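Local coordinates for protein copper-containing nitrite reductase (Thermus scotoductus, PDB 6HBE) that probably reduces nitrite to nitric oxide with electrons delivered by a cytochrome c, working as a copper-containing homotrimer whose subunits each have three domains, at residues N184-D198 / G275-I289. Sequence-based numbering, arbitrary orientation.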
loop_
_atom_site.group_PDB
_atom_site.type_symbol
_atom_site.label_atom_id
_atom_site.label_comp_id
_atom_site.label_asym_id
_atom_site.label_seq_id
_atom_site.Cartn_x
_atom_site.Cartn_y
_atom_site.Cartn_z
ATOM N N ASN C 184 -8.294 13.553 -14.032
ATOM C CA ASN C 184 -7.694 12.368 -14.630
ATOM C C ASN C 184 -7.135 12.667 -16.015
ATOM O O ASN C 184 -7.850 13.193 -16.862
ATOM C CB ASN C 184 -8.749 11.256 -14.770
ATOM C CG ASN C 184 -9.213 10.699 -13.432
ATOM O OD1 ASN C 184 -8.622 10.946 -12.394
ATOM N ND2 ASN C 184 -10.305 9.952 -13.465
ATOM N N PHE C 185 -5.857 12.359 -16.244
ATOM C CA PHE C 185 -5.245 12.511 -17.582
ATOM C C PHE C 185 -5.454 13.932 -18.179
ATOM O O PHE C 185 -5.498 14.123 -19.407
ATOM C CB PHE C 185 -5.762 11.408 -18.534
ATOM C CG PHE C 185 -5.508 9.997 -18.019
ATOM C CD1 PHE C 185 -4.199 9.573 -17.714
ATOM C CD2 PHE C 185 -6.553 9.081 -17.863
ATOM C CE1 PHE C 185 -3.943 8.294 -17.215
ATOM C CE2 PHE C 185 -6.293 7.806 -17.379
ATOM C CZ PHE C 185 -4.992 7.414 -17.068
ATOM N N ARG C 186 -5.526 14.920 -17.287
ATOM C CA ARG C 186 -5.695 16.342 -17.659
ATOM C C ARG C 186 -4.755 16.794 -18.784
ATOM O O ARG C 186 -5.179 17.477 -19.724
ATOM C CB ARG C 186 -5.415 17.192 -16.411
ATOM C CG ARG C 186 -5.600 18.637 -16.637
ATOM C CD ARG C 186 -5.616 19.391 -15.334
ATOM N NE ARG C 186 -5.844 20.771 -15.701
ATOM C CZ ARG C 186 -6.083 21.764 -14.864
ATOM N NH1 ARG C 186 -6.147 21.572 -13.559
ATOM N NH2 ARG C 186 -6.261 22.979 -15.363
ATOM N N TYR C 187 -3.478 16.414 -18.673
ATOM C CA TYR C 187 -2.453 16.850 -19.606
ATOM C C TYR C 187 -2.160 15.808 -20.705
ATOM O O TYR C 187 -1.210 15.955 -21.468
ATOM C CB TYR C 187 -1.190 17.307 -18.862
ATOM C CG TYR C 187 -1.474 18.361 -17.796
ATOM C CD1 TYR C 187 -1.880 19.652 -18.148
ATOM C CD2 TYR C 187 -1.347 18.063 -16.434
ATOM C CE1 TYR C 187 -2.189 20.616 -17.180
ATOM C CE2 TYR C 187 -1.648 19.017 -15.440
ATOM C CZ TYR C 187 -2.044 20.311 -15.812
ATOM O OH TYR C 187 -2.344 21.272 -14.847
ATOM N N VAL C 188 -2.997 14.770 -20.799
ATOM C CA VAL C 188 -3.172 14.032 -22.068
ATOM C C VAL C 188 -4.199 14.778 -22.931
ATOM O O VAL C 188 -3.944 15.038 -24.126
ATOM C CB VAL C 188 -3.587 12.551 -21.854
ATOM C CG1 VAL C 188 -3.745 11.822 -23.176
ATOM C CG2 VAL C 188 -2.538 11.824 -21.011
ATOM N N ASP C 189 -5.359 15.116 -22.334
ATOM C CA ASP C 189 -6.428 15.834 -23.032
ATOM C C ASP C 189 -5.947 17.205 -23.527
ATOM O O ASP C 189 -6.368 17.651 -24.604
ATOM C CB ASP C 189 -7.654 16.056 -22.137
ATOM C CG ASP C 189 -8.373 14.757 -21.760
ATOM O OD1 ASP C 189 -8.207 13.734 -22.417
ATOM O OD2 ASP C 189 -9.107 14.779 -20.770
ATOM N N GLU C 190 -5.093 17.865 -22.739
ATOM C CA GLU C 190 -4.516 19.159 -23.085
ATOM C C GLU C 190 -3.007 19.136 -22.832
ATOM O O GLU C 190 -2.535 19.576 -21.762
ATOM C CB GLU C 190 -5.181 20.302 -22.288
ATOM C CG GLU C 190 -6.660 20.522 -22.536
ATOM C CD GLU C 190 -7.251 21.648 -21.674
ATOM O OE1 GLU C 190 -7.596 21.433 -20.484
ATOM O OE2 GLU C 190 -7.386 22.781 -22.192
ATOM N N PRO C 191 -2.223 18.629 -23.810
ATOM C CA PRO C 191 -0.762 18.548 -23.609
ATOM C C PRO C 191 -0.068 19.905 -23.388
ATOM O O PRO C 191 -0.533 20.927 -23.902
ATOM C CB PRO C 191 -0.257 17.846 -24.883
ATOM C CG PRO C 191 -1.455 17.142 -25.445
ATOM C CD PRO C 191 -2.641 17.986 -25.074
ATOM N N ILE C 192 0.984 19.910 -22.591
ATOM C CA ILE C 192 1.724 21.138 -22.228
ATOM C C ILE C 192 2.800 21.491 -23.300
ATOM O O ILE C 192 3.729 20.704 -23.528
ATOM C CB ILE C 192 2.368 20.989 -20.843
ATOM C CG1 ILE C 192 1.303 20.825 -19.751
ATOM C CG2 ILE C 192 3.293 22.170 -20.528
ATOM C CD1 ILE C 192 1.852 20.297 -18.429
ATOM N N PRO C 193 2.659 22.638 -24.005
ATOM C CA PRO C 193 3.644 22.919 -25.069
ATOM C C PRO C 193 5.001 23.328 -24.501
ATOM O O PRO C 193 5.057 24.158 -23.614
ATOM C CB PRO C 193 3.004 24.108 -25.853
ATOM C CG PRO C 193 1.538 24.056 -25.504
ATOM C CD PRO C 193 1.528 23.585 -24.061
ATOM N N VAL C 194 6.072 22.720 -25.019
ATOM C CA VAL C 194 7.455 23.065 -24.687
ATOM C C VAL C 194 8.284 23.048 -25.979
ATOM O O VAL C 194 7.821 22.574 -27.002
ATOM C CB VAL C 194 8.075 22.088 -23.640
ATOM C CG1 VAL C 194 7.229 22.052 -22.343
ATOM C CG2 VAL C 194 8.318 20.691 -24.206
ATOM N N ARG C 195 9.494 23.580 -25.916
ATOM C CA ARG C 195 10.448 23.547 -27.035
ATOM C C ARG C 195 11.679 22.689 -26.693
ATOM O O ARG C 195 12.198 22.764 -25.558
ATOM C CB ARG C 195 10.966 24.955 -27.349
ATOM C CG ARG C 195 9.895 25.980 -27.686
ATOM C CD ARG C 195 10.547 27.318 -28.056
ATOM N NE ARG C 195 9.539 28.362 -28.210
ATOM C CZ ARG C 195 9.713 29.667 -27.954
ATOM N NH1 ARG C 195 10.886 30.157 -27.528
ATOM N NH2 ARG C 195 8.681 30.500 -28.111
ATOM N N PRO C 196 12.219 21.952 -27.690
ATOM C CA PRO C 196 13.527 21.329 -27.510
ATOM C C PRO C 196 14.559 22.349 -27.057
ATOM O O PRO C 196 14.509 23.499 -27.522
ATOM C CB PRO C 196 13.856 20.780 -28.904
ATOM C CG PRO C 196 12.540 20.572 -29.545
ATOM C CD PRO C 196 11.673 21.695 -29.042
ATOM N N GLY C 197 15.418 21.959 -26.114
ATOM C CA GLY C 197 16.365 22.866 -25.458
ATOM C C GLY C 197 15.837 23.736 -24.317
ATOM O O GLY C 197 16.627 24.356 -23.647
ATOM N N ASP C 198 14.522 23.824 -24.081
ATOM C CA ASP C 198 13.998 24.635 -22.945
ATOM C C ASP C 198 14.568 24.186 -21.590
ATOM O O ASP C 198 14.671 22.956 -21.309
ATOM C CB ASP C 198 12.463 24.492 -22.810
ATOM C CG ASP C 198 11.684 25.455 -23.650
ATOM O OD1 ASP C 198 12.252 26.428 -24.207
ATOM O OD2 ASP C 198 10.454 25.212 -23.761
ATOM N N GLY C 275 -5.096 7.673 -13.567
ATOM C CA GLY C 275 -5.205 9.058 -14.007
ATOM C C GLY C 275 -3.946 9.917 -13.959
ATOM O O GLY C 275 -3.996 11.048 -14.410
ATOM N N ALA C 276 -2.855 9.411 -13.410
ATOM C CA ALA C 276 -1.632 10.255 -13.100
ATOM C C ALA C 276 -0.584 10.063 -14.200
ATOM O O ALA C 276 0.485 9.429 -14.010
ATOM C CB ALA C 276 -1.095 9.891 -11.728
ATOM N N LEU C 277 -0.917 10.632 -15.366
ATOM C CA LEU C 277 -0.070 10.587 -16.547
ATOM C C LEU C 277 -0.437 11.854 -17.364
ATOM O O LEU C 277 -1.628 12.185 -17.479
ATOM C CB LEU C 277 -0.343 9.289 -17.350
ATOM C CG LEU C 277 0.531 8.996 -18.608
ATOM C CD1 LEU C 277 0.725 7.500 -18.881
ATOM C CD2 LEU C 277 0.017 9.714 -19.869
ATOM N N GLY C 278 0.569 12.578 -17.854
ATOM C CA GLY C 278 0.372 13.767 -18.738
ATOM C C GLY C 278 1.476 13.875 -19.792
ATOM O O GLY C 278 2.409 13.047 -19.788
ATOM N N ILE C 279 1.358 14.842 -20.709
ATOM C CA ILE C 279 2.274 14.949 -21.878
ATOM C C ILE C 279 2.893 16.349 -21.950
ATOM O O ILE C 279 2.150 17.334 -21.907
ATOM C CB ILE C 279 1.533 14.678 -23.213
ATOM C CG1 ILE C 279 1.061 13.233 -23.281
ATOM C CG2 ILE C 279 2.438 14.954 -24.431
ATOM C CD1 ILE C 279 0.055 12.921 -24.378
ATOM N N LEU C 280 4.230 16.423 -22.048
ATOM C CA LEU C 280 4.965 17.621 -22.478
ATOM C C LEU C 280 5.239 17.486 -23.998
ATOM O O LEU C 280 5.995 16.621 -24.406
ATOM C CB LEU C 280 6.287 17.734 -21.717
ATOM C CG LEU C 280 6.203 17.581 -20.179
ATOM C CD1 LEU C 280 7.560 17.727 -19.536
ATOM C CD2 LEU C 280 5.216 18.550 -19.564
ATOM N N ARG C 281 4.600 18.319 -24.825
ATOM C CA ARG C 281 4.671 18.175 -26.285
ATOM C C ARG C 281 5.691 19.151 -26.846
ATOM O O ARG C 281 5.426 20.357 -26.941
ATOM C CB ARG C 281 3.283 18.365 -26.912
ATOM C CG ARG C 281 3.227 18.142 -28.440
ATOM C CD ARG C 281 1.827 17.729 -28.891
ATOM N NE ARG C 281 1.514 16.341 -28.543
ATOM C CZ ARG C 281 0.302 15.767 -28.634
ATOM N NH1 ARG C 281 -0.796 16.447 -29.025
ATOM N NH2 ARG C 281 0.168 14.471 -28.335
ATOM N N ALA C 282 6.866 18.619 -27.213
ATOM C CA ALA C 282 8.010 19.441 -27.600
ATOM C C ALA C 282 7.951 19.710 -29.110
ATOM O O ALA C 282 7.895 18.755 -29.919
ATOM C CB ALA C 282 9.324 18.769 -27.215
ATOM N N LYS C 283 7.892 20.997 -29.467
ATOM C CA LYS C 283 7.913 21.469 -30.887
ATOM C C LYS C 283 8.767 22.702 -30.991
ATOM O O LYS C 283 8.685 23.590 -30.143
ATOM C CB LYS C 283 6.521 21.846 -31.382
ATOM C CG LYS C 283 5.611 20.658 -31.527
ATOM C CD LYS C 283 4.274 21.036 -32.135
ATOM C CE LYS C 283 3.412 19.786 -32.316
ATOM N NZ LYS C 283 1.969 20.137 -32.284
ATOM N N LYS C 284 9.579 22.769 -32.047
ATOM C CA LYS C 284 10.498 23.904 -32.274
ATOM C C LYS C 284 9.785 25.249 -32.285
ATOM O O LYS C 284 10.305 26.235 -31.773
ATOM C CB LYS C 284 11.232 23.728 -33.630
ATOM C CG LYS C 284 12.290 22.628 -33.657
ATOM C CD LYS C 284 13.387 22.880 -32.628
ATOM C CE LYS C 284 14.727 22.198 -32.925
ATOM N NZ LYS C 284 14.633 20.709 -32.978
ATOM N N ASP C 285 8.580 25.280 -32.823
ATOM C CA ASP C 285 7.846 26.574 -32.941
ATOM C C ASP C 285 6.833 26.835 -31.797
ATOM O O ASP C 285 5.937 27.679 -31.934
ATOM C CB ASP C 285 7.167 26.680 -34.334
ATOM C CG ASP C 285 6.227 25.503 -34.648
ATOM O OD1 ASP C 285 6.014 24.627 -33.770
ATOM O OD2 ASP C 285 5.716 25.449 -35.798
ATOM N N ALA C 286 6.973 26.131 -30.665
ATOM C CA ALA C 286 5.923 26.157 -29.639
ATOM C C ALA C 286 5.842 27.539 -28.985
ATOM O O ALA C 286 6.872 28.109 -28.583
ATOM C CB ALA C 286 6.180 25.093 -28.569
ATOM N N PRO C 287 4.612 28.070 -28.820
ATOM C CA PRO C 287 4.476 29.332 -28.114
ATOM C C PRO C 287 4.807 29.189 -26.647
ATOM O O PRO C 287 4.683 28.092 -26.077
ATOM C CB PRO C 287 3.000 29.674 -28.292
ATOM C CG PRO C 287 2.345 28.349 -28.379
ATOM C CD PRO C 287 3.305 27.521 -29.201
ATOM N N ARG C 288 5.274 30.276 -26.050
ATOM C CA ARG C 288 5.432 30.325 -24.621
ATOM C C ARG C 288 4.080 30.545 -23.898
ATOM O O ARG C 288 3.537 31.656 -23.872
ATOM C CB ARG C 288 6.432 31.394 -24.250
ATOM C CG ARG C 288 6.892 31.300 -22.816
ATOM C CD ARG C 288 7.613 29.987 -22.550
ATOM N NE ARG C 288 8.811 29.817 -23.389
ATOM C CZ ARG C 288 9.314 28.649 -23.830
ATOM N NH1 ARG C 288 8.700 27.478 -23.591
ATOM N NH2 ARG C 288 10.443 28.651 -24.550
ATOM N N ILE C 289 3.514 29.464 -23.356
ATOM C CA ILE C 289 2.225 29.557 -22.672
ATOM C C ILE C 289 2.403 30.094 -21.261
ATOM O O ILE C 289 3.530 30.137 -20.748
ATOM C CB ILE C 289 1.478 28.221 -22.649
ATOM C CG1 ILE C 289 2.252 27.138 -21.852
ATOM C CG2 ILE C 289 1.169 27.793 -24.075
ATOM C CD1 ILE C 289 1.309 26.135 -21.208
HETATM O O HOH W 1 -2.231 14.753 -16.588
HETATM O O HOH W 2 5.765 26.907 -23.826
#
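R195 reaches along the turn 283-286, where an arginine fits because its aliphatic chain passes K283 O and A286 while its tip bonds to A286 O. CB and CG pass K283 O, CG also lies 3.9 Å from A286 CB, and CD runs on beside R288 NH2. The chain stays extended from CG to NE, which brings NE to A286 O at 2.7 Å, in both the carbonyl and the guanidinium planes; NH2 adds a weak bond to the same oxygen. NH1 ends 3.4 Å from R288 NH2, which lies over one guanidinium face. D198 probably eases this closeness of like charges: R288 grips it end-on, NH1 to OD2 at 2.9 Å and NH2 to OD1, while R195 N reaches OD2 from the opposite face. With an alanine in place of D198, R288 would probably lose its carboxylate partner and R195 N its acceptor. At the far end, G275 CA sits 3.5 Å from the F185 ring centroid, a CH-pi contact. Glycine suits this positive phi, and a CB would strike N184 OD1. Helix 186-189, bonded through Y187 O to I279 N, leads into strand 192-194, which pairs in parallel with 277-282 as the outermost strand, within this chain, of a cupredoxin-type sheet; 260-266 flanks 277-282 beyond.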